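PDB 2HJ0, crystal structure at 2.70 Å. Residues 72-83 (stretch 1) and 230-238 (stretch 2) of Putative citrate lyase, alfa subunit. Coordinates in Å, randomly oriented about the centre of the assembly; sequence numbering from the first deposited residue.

Stretch 1 (72-83) HFREGDYVMNMV
Stretch 2, residues 230-238: VVDAIGDPE

Residues 72-83 and 230-238, at least 149 positions apart in sequence where they touch, bury 453 Å² between them. Stretch 1 runs through a turn, with a 3-10 segment at Glu75 and Gly76, into a helix beginning at Val79; stretch 2 has no regular secondary structure and runs antiparallel to residues 76-78.

The CA-to-CB bond of Phe73 (chi1 m, -72°) points toward stretch 2, and its CZ lies 3.4 Å from CD1 of Ile234, whose side chain takes chi1 p and chi2 t. Arg74 lies in the turn with phi/psi 46/-132; hydrogen bonds from Gly76 N to Phe73 O (2.8 Å) and from Asp77 N to Arg74 O (3.0 Å) close it.

The register descends in stretch 2 as stretch 1 rises: Gly76 CA to Asp236 CA 4.6 Å, Asp77 CA to Gly235 CA 4.8 Å, Tyr78 CA to Ile234 CA 5.0 Å. Opposite Gly76 (phi/psi -99/4), Ile234, Gly235 and Asp236 have phi/psi -99/-19, -149/162 and -66/128. Gly76 O accepts a hydrogen bond from Asp236 N (2.8 Å, 152°) and lies 3.0 Å from Gly235 CA, a CA-H...O contact. A single beta bridge pairs Asp77 with Gly235. The CA-to-CB bond of Asp77 (chi1 t) points away from stretch 2; its OD2 accepts from Met80 N at 2.9 Å, its OD1 weakly from Val79 N at 3.2 Å.

Tyr78, the N-cap (phi/psi -123/-26), donates a weak hydrogen bond from N to Ile234 O (2.9 Å, 123°). With chi1 m and chi2 172°, its ring covers Gly235, whose CA sits 4.0 Å from the Tyr78 ring centroid, over the face, while Tyr78 OH reaches Asp236 OD2 in a weak 3.2 Å hydrogen bond.

Val79 CG2 packs 4.1 Å from Ile234 CB. The CA-to-CB bond of selenomethionine Met82 points toward stretch 2; with rotamer t, t, m, its SE lies 4.1 Å from Val231 CG1 and its CE 3.4 Å from Ala233 O.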

# COMPACT_ATOMS: atom_id res chain seq x y z
N HIS A 72 17.30 4.96 -6.28
CA HIS A 72 17.58 5.27 -4.88
C HIS A 72 19.03 5.04 -4.47
O HIS A 72 19.49 5.60 -3.48
CB HIS A 72 16.64 4.51 -3.95
CG HIS A 72 15.29 5.13 -3.82
ND1 HIS A 72 14.14 4.52 -4.26
CD2 HIS A 72 14.91 6.31 -3.28
CE1 HIS A 72 13.10 5.29 -4.00
NE2 HIS A 72 13.54 6.38 -3.40
N PHE A 73 19.75 4.24 -5.24
CA PHE A 73 21.17 3.98 -4.95
C PHE A 73 22.07 4.99 -5.66
O PHE A 73 23.30 4.99 -5.49
CB PHE A 73 21.55 2.56 -5.38
CG PHE A 73 20.97 1.50 -4.51
CD1 PHE A 73 20.15 0.52 -5.04
CD2 PHE A 73 21.24 1.49 -3.15
CE1 PHE A 73 19.60 -0.45 -4.23
CE2 PHE A 73 20.70 0.52 -2.32
CZ PHE A 73 19.88 -0.45 -2.86
N ARG A 74 21.44 5.84 -6.46
CA ARG A 74 22.14 6.86 -7.21
C ARG A 74 23.38 6.36 -7.91
O ARG A 74 23.33 5.34 -8.58
CB ARG A 74 22.46 8.02 -6.28
CG ARG A 74 21.21 8.62 -5.73
CD ARG A 74 21.43 10.03 -5.30
NE ARG A 74 21.68 10.09 -3.88
CZ ARG A 74 22.04 11.18 -3.23
NH1 ARG A 74 22.24 11.14 -1.92
NH2 ARG A 74 22.20 12.31 -3.92
N GLU A 75 24.50 7.08 -7.76
CA GLU A 75 25.75 6.70 -8.43
C GLU A 75 26.33 5.39 -7.96
O GLU A 75 27.32 4.91 -8.50
CB GLU A 75 26.80 7.79 -8.26
CG GLU A 75 26.45 9.13 -8.90
CD GLU A 75 26.31 9.07 -10.43
OE1 GLU A 75 26.88 8.15 -11.06
OE2 GLU A 75 25.65 9.97 -10.98
N GLY A 76 25.71 4.81 -6.94
CA GLY A 76 26.19 3.54 -6.44
C GLY A 76 25.39 2.38 -6.98
O GLY A 76 25.64 1.24 -6.61
N ASP A 77 24.43 2.65 -7.87
CA ASP A 77 23.59 1.57 -8.41
C ASP A 77 24.31 0.50 -9.22
O ASP A 77 25.21 0.80 -10.01
CB ASP A 77 22.45 2.10 -9.28
CG ASP A 77 21.64 0.98 -9.89
OD1 ASP A 77 20.91 0.31 -9.14
OD2 ASP A 77 21.76 0.73 -11.11
N TYR A 78 23.89 -0.75 -9.04
CA TYR A 78 24.46 -1.87 -9.76
C TYR A 78 23.39 -2.63 -10.52
O TYR A 78 23.68 -3.29 -11.52
CB TYR A 78 25.15 -2.83 -8.80
CG TYR A 78 26.47 -2.38 -8.24
CD1 TYR A 78 27.09 -3.11 -7.23
CD2 TYR A 78 27.11 -1.23 -8.71
CE1 TYR A 78 28.31 -2.72 -6.69
CE2 TYR A 78 28.35 -0.83 -8.17
CZ TYR A 78 28.93 -1.59 -7.15
OH TYR A 78 30.13 -1.21 -6.57
N VAL A 79 22.15 -2.55 -10.04
CA VAL A 79 21.01 -3.25 -10.64
C VAL A 79 20.76 -2.92 -12.10
O VAL A 79 20.62 -3.83 -12.90
CB VAL A 79 19.73 -2.98 -9.84
CG1 VAL A 79 18.56 -3.74 -10.43
CG2 VAL A 79 19.94 -3.37 -8.39
N MSE A 80 20.71 -1.64 -12.45
CA MSE A 80 20.47 -1.23 -13.84
C MSE A 80 21.45 -1.90 -14.81
O MSE A 80 21.03 -2.67 -15.67
CB MSE A 80 20.60 0.29 -13.98
CG MSE A 80 19.28 1.06 -14.22
SE MSE A 80 18.84 1.56 -16.09
CE MSE A 80 19.66 3.33 -16.17
N ASN A 81 22.74 -1.60 -14.66
CA ASN A 81 23.77 -2.15 -15.54
C ASN A 81 23.77 -3.66 -15.52
O ASN A 81 24.11 -4.31 -16.51
CB ASN A 81 25.17 -1.66 -15.15
CG ASN A 81 25.29 -0.16 -15.17
OD1 ASN A 81 24.66 0.53 -15.97
ND2 ASN A 81 26.14 0.37 -14.30
N MSE A 82 23.40 -4.21 -14.38
CA MSE A 82 23.36 -5.65 -14.21
C MSE A 82 22.30 -6.29 -15.11
O MSE A 82 22.63 -7.09 -15.98
CB MSE A 82 23.06 -5.95 -12.74
CG MSE A 82 23.53 -7.29 -12.25
SE MSE A 82 23.16 -7.41 -10.37
CE MSE A 82 24.49 -6.19 -9.71
N VAL A 83 21.04 -5.93 -14.90
CA VAL A 83 19.94 -6.49 -15.68
C VAL A 83 20.14 -6.26 -17.18
O VAL A 83 20.19 -7.22 -17.96
CB VAL A 83 18.59 -5.88 -15.25
CG1 VAL A 83 17.46 -6.43 -16.12
CG2 VAL A 83 18.33 -6.20 -13.80
N VAL A 230 19.11 -13.13 -5.39
CA VAL A 230 20.15 -12.67 -4.50
C VAL A 230 21.47 -12.51 -5.25
O VAL A 230 21.84 -13.38 -6.02
CB VAL A 230 20.35 -13.66 -3.36
CG1 VAL A 230 21.56 -13.26 -2.55
CG2 VAL A 230 19.11 -13.71 -2.48
N VAL A 231 22.18 -11.41 -5.01
CA VAL A 231 23.47 -11.19 -5.65
C VAL A 231 24.50 -10.74 -4.62
O VAL A 231 24.15 -10.38 -3.50
CB VAL A 231 23.38 -10.12 -6.77
CG1 VAL A 231 22.56 -10.66 -7.92
CG2 VAL A 231 22.77 -8.84 -6.21
N ASP A 232 25.78 -10.74 -5.00
CA ASP A 232 26.83 -10.33 -4.08
C ASP A 232 26.71 -8.87 -3.64
O ASP A 232 26.96 -8.56 -2.47
CB ASP A 232 28.22 -10.58 -4.70
CG ASP A 232 29.36 -10.34 -3.71
OD1 ASP A 232 29.40 -11.02 -2.65
OD2 ASP A 232 30.22 -9.46 -4.00
N ALA A 233 26.31 -7.99 -4.56
CA ALA A 233 26.16 -6.57 -4.25
C ALA A 233 25.24 -5.85 -5.22
O ALA A 233 25.41 -5.97 -6.43
CB ALA A 233 27.51 -5.88 -4.25
N ILE A 234 24.28 -5.10 -4.70
CA ILE A 234 23.36 -4.38 -5.56
C ILE A 234 23.81 -2.94 -5.70
O ILE A 234 23.41 -2.24 -6.63
CB ILE A 234 21.96 -4.40 -5.00
CG1 ILE A 234 21.94 -3.74 -3.62
CG2 ILE A 234 21.48 -5.83 -4.88
CD1 ILE A 234 20.61 -3.79 -2.95
N GLY A 235 24.64 -2.50 -4.77
CA GLY A 235 25.13 -1.14 -4.82
C GLY A 235 26.52 -1.01 -4.25
O GLY A 235 26.99 -1.88 -3.53
N ASP A 236 27.19 0.09 -4.58
CA ASP A 236 28.54 0.34 -4.10
C ASP A 236 28.54 0.53 -2.59
O ASP A 236 27.78 1.35 -2.07
CB ASP A 236 29.12 1.58 -4.79
CG ASP A 236 30.63 1.61 -4.74
OD1 ASP A 236 31.19 1.55 -3.62
OD2 ASP A 236 31.25 1.71 -5.83
N PRO A 237 29.39 -0.21 -1.87
CA PRO A 237 29.51 -0.15 -0.41
C PRO A 237 29.41 1.26 0.18
O PRO A 237 28.35 1.65 0.68
CB PRO A 237 30.87 -0.78 -0.16
CG PRO A 237 30.92 -1.84 -1.21
CD PRO A 237 30.41 -1.11 -2.44
N GLU A 238 30.51 2.00 0.15
CA GLU A 238 30.52 3.35 0.70
C GLU A 238 29.66 4.32 -0.11
O GLU A 238 29.49 5.48 0.28
CB GLU A 238 31.96 3.88 0.81
CG GLU A 238 33.02 3.00 0.17
CD GLU A 238 32.83 2.89 -1.33
OE1 GLU A 238 33.63 2.18 -1.98
OE2 GLU A 238 31.89 3.52 -1.87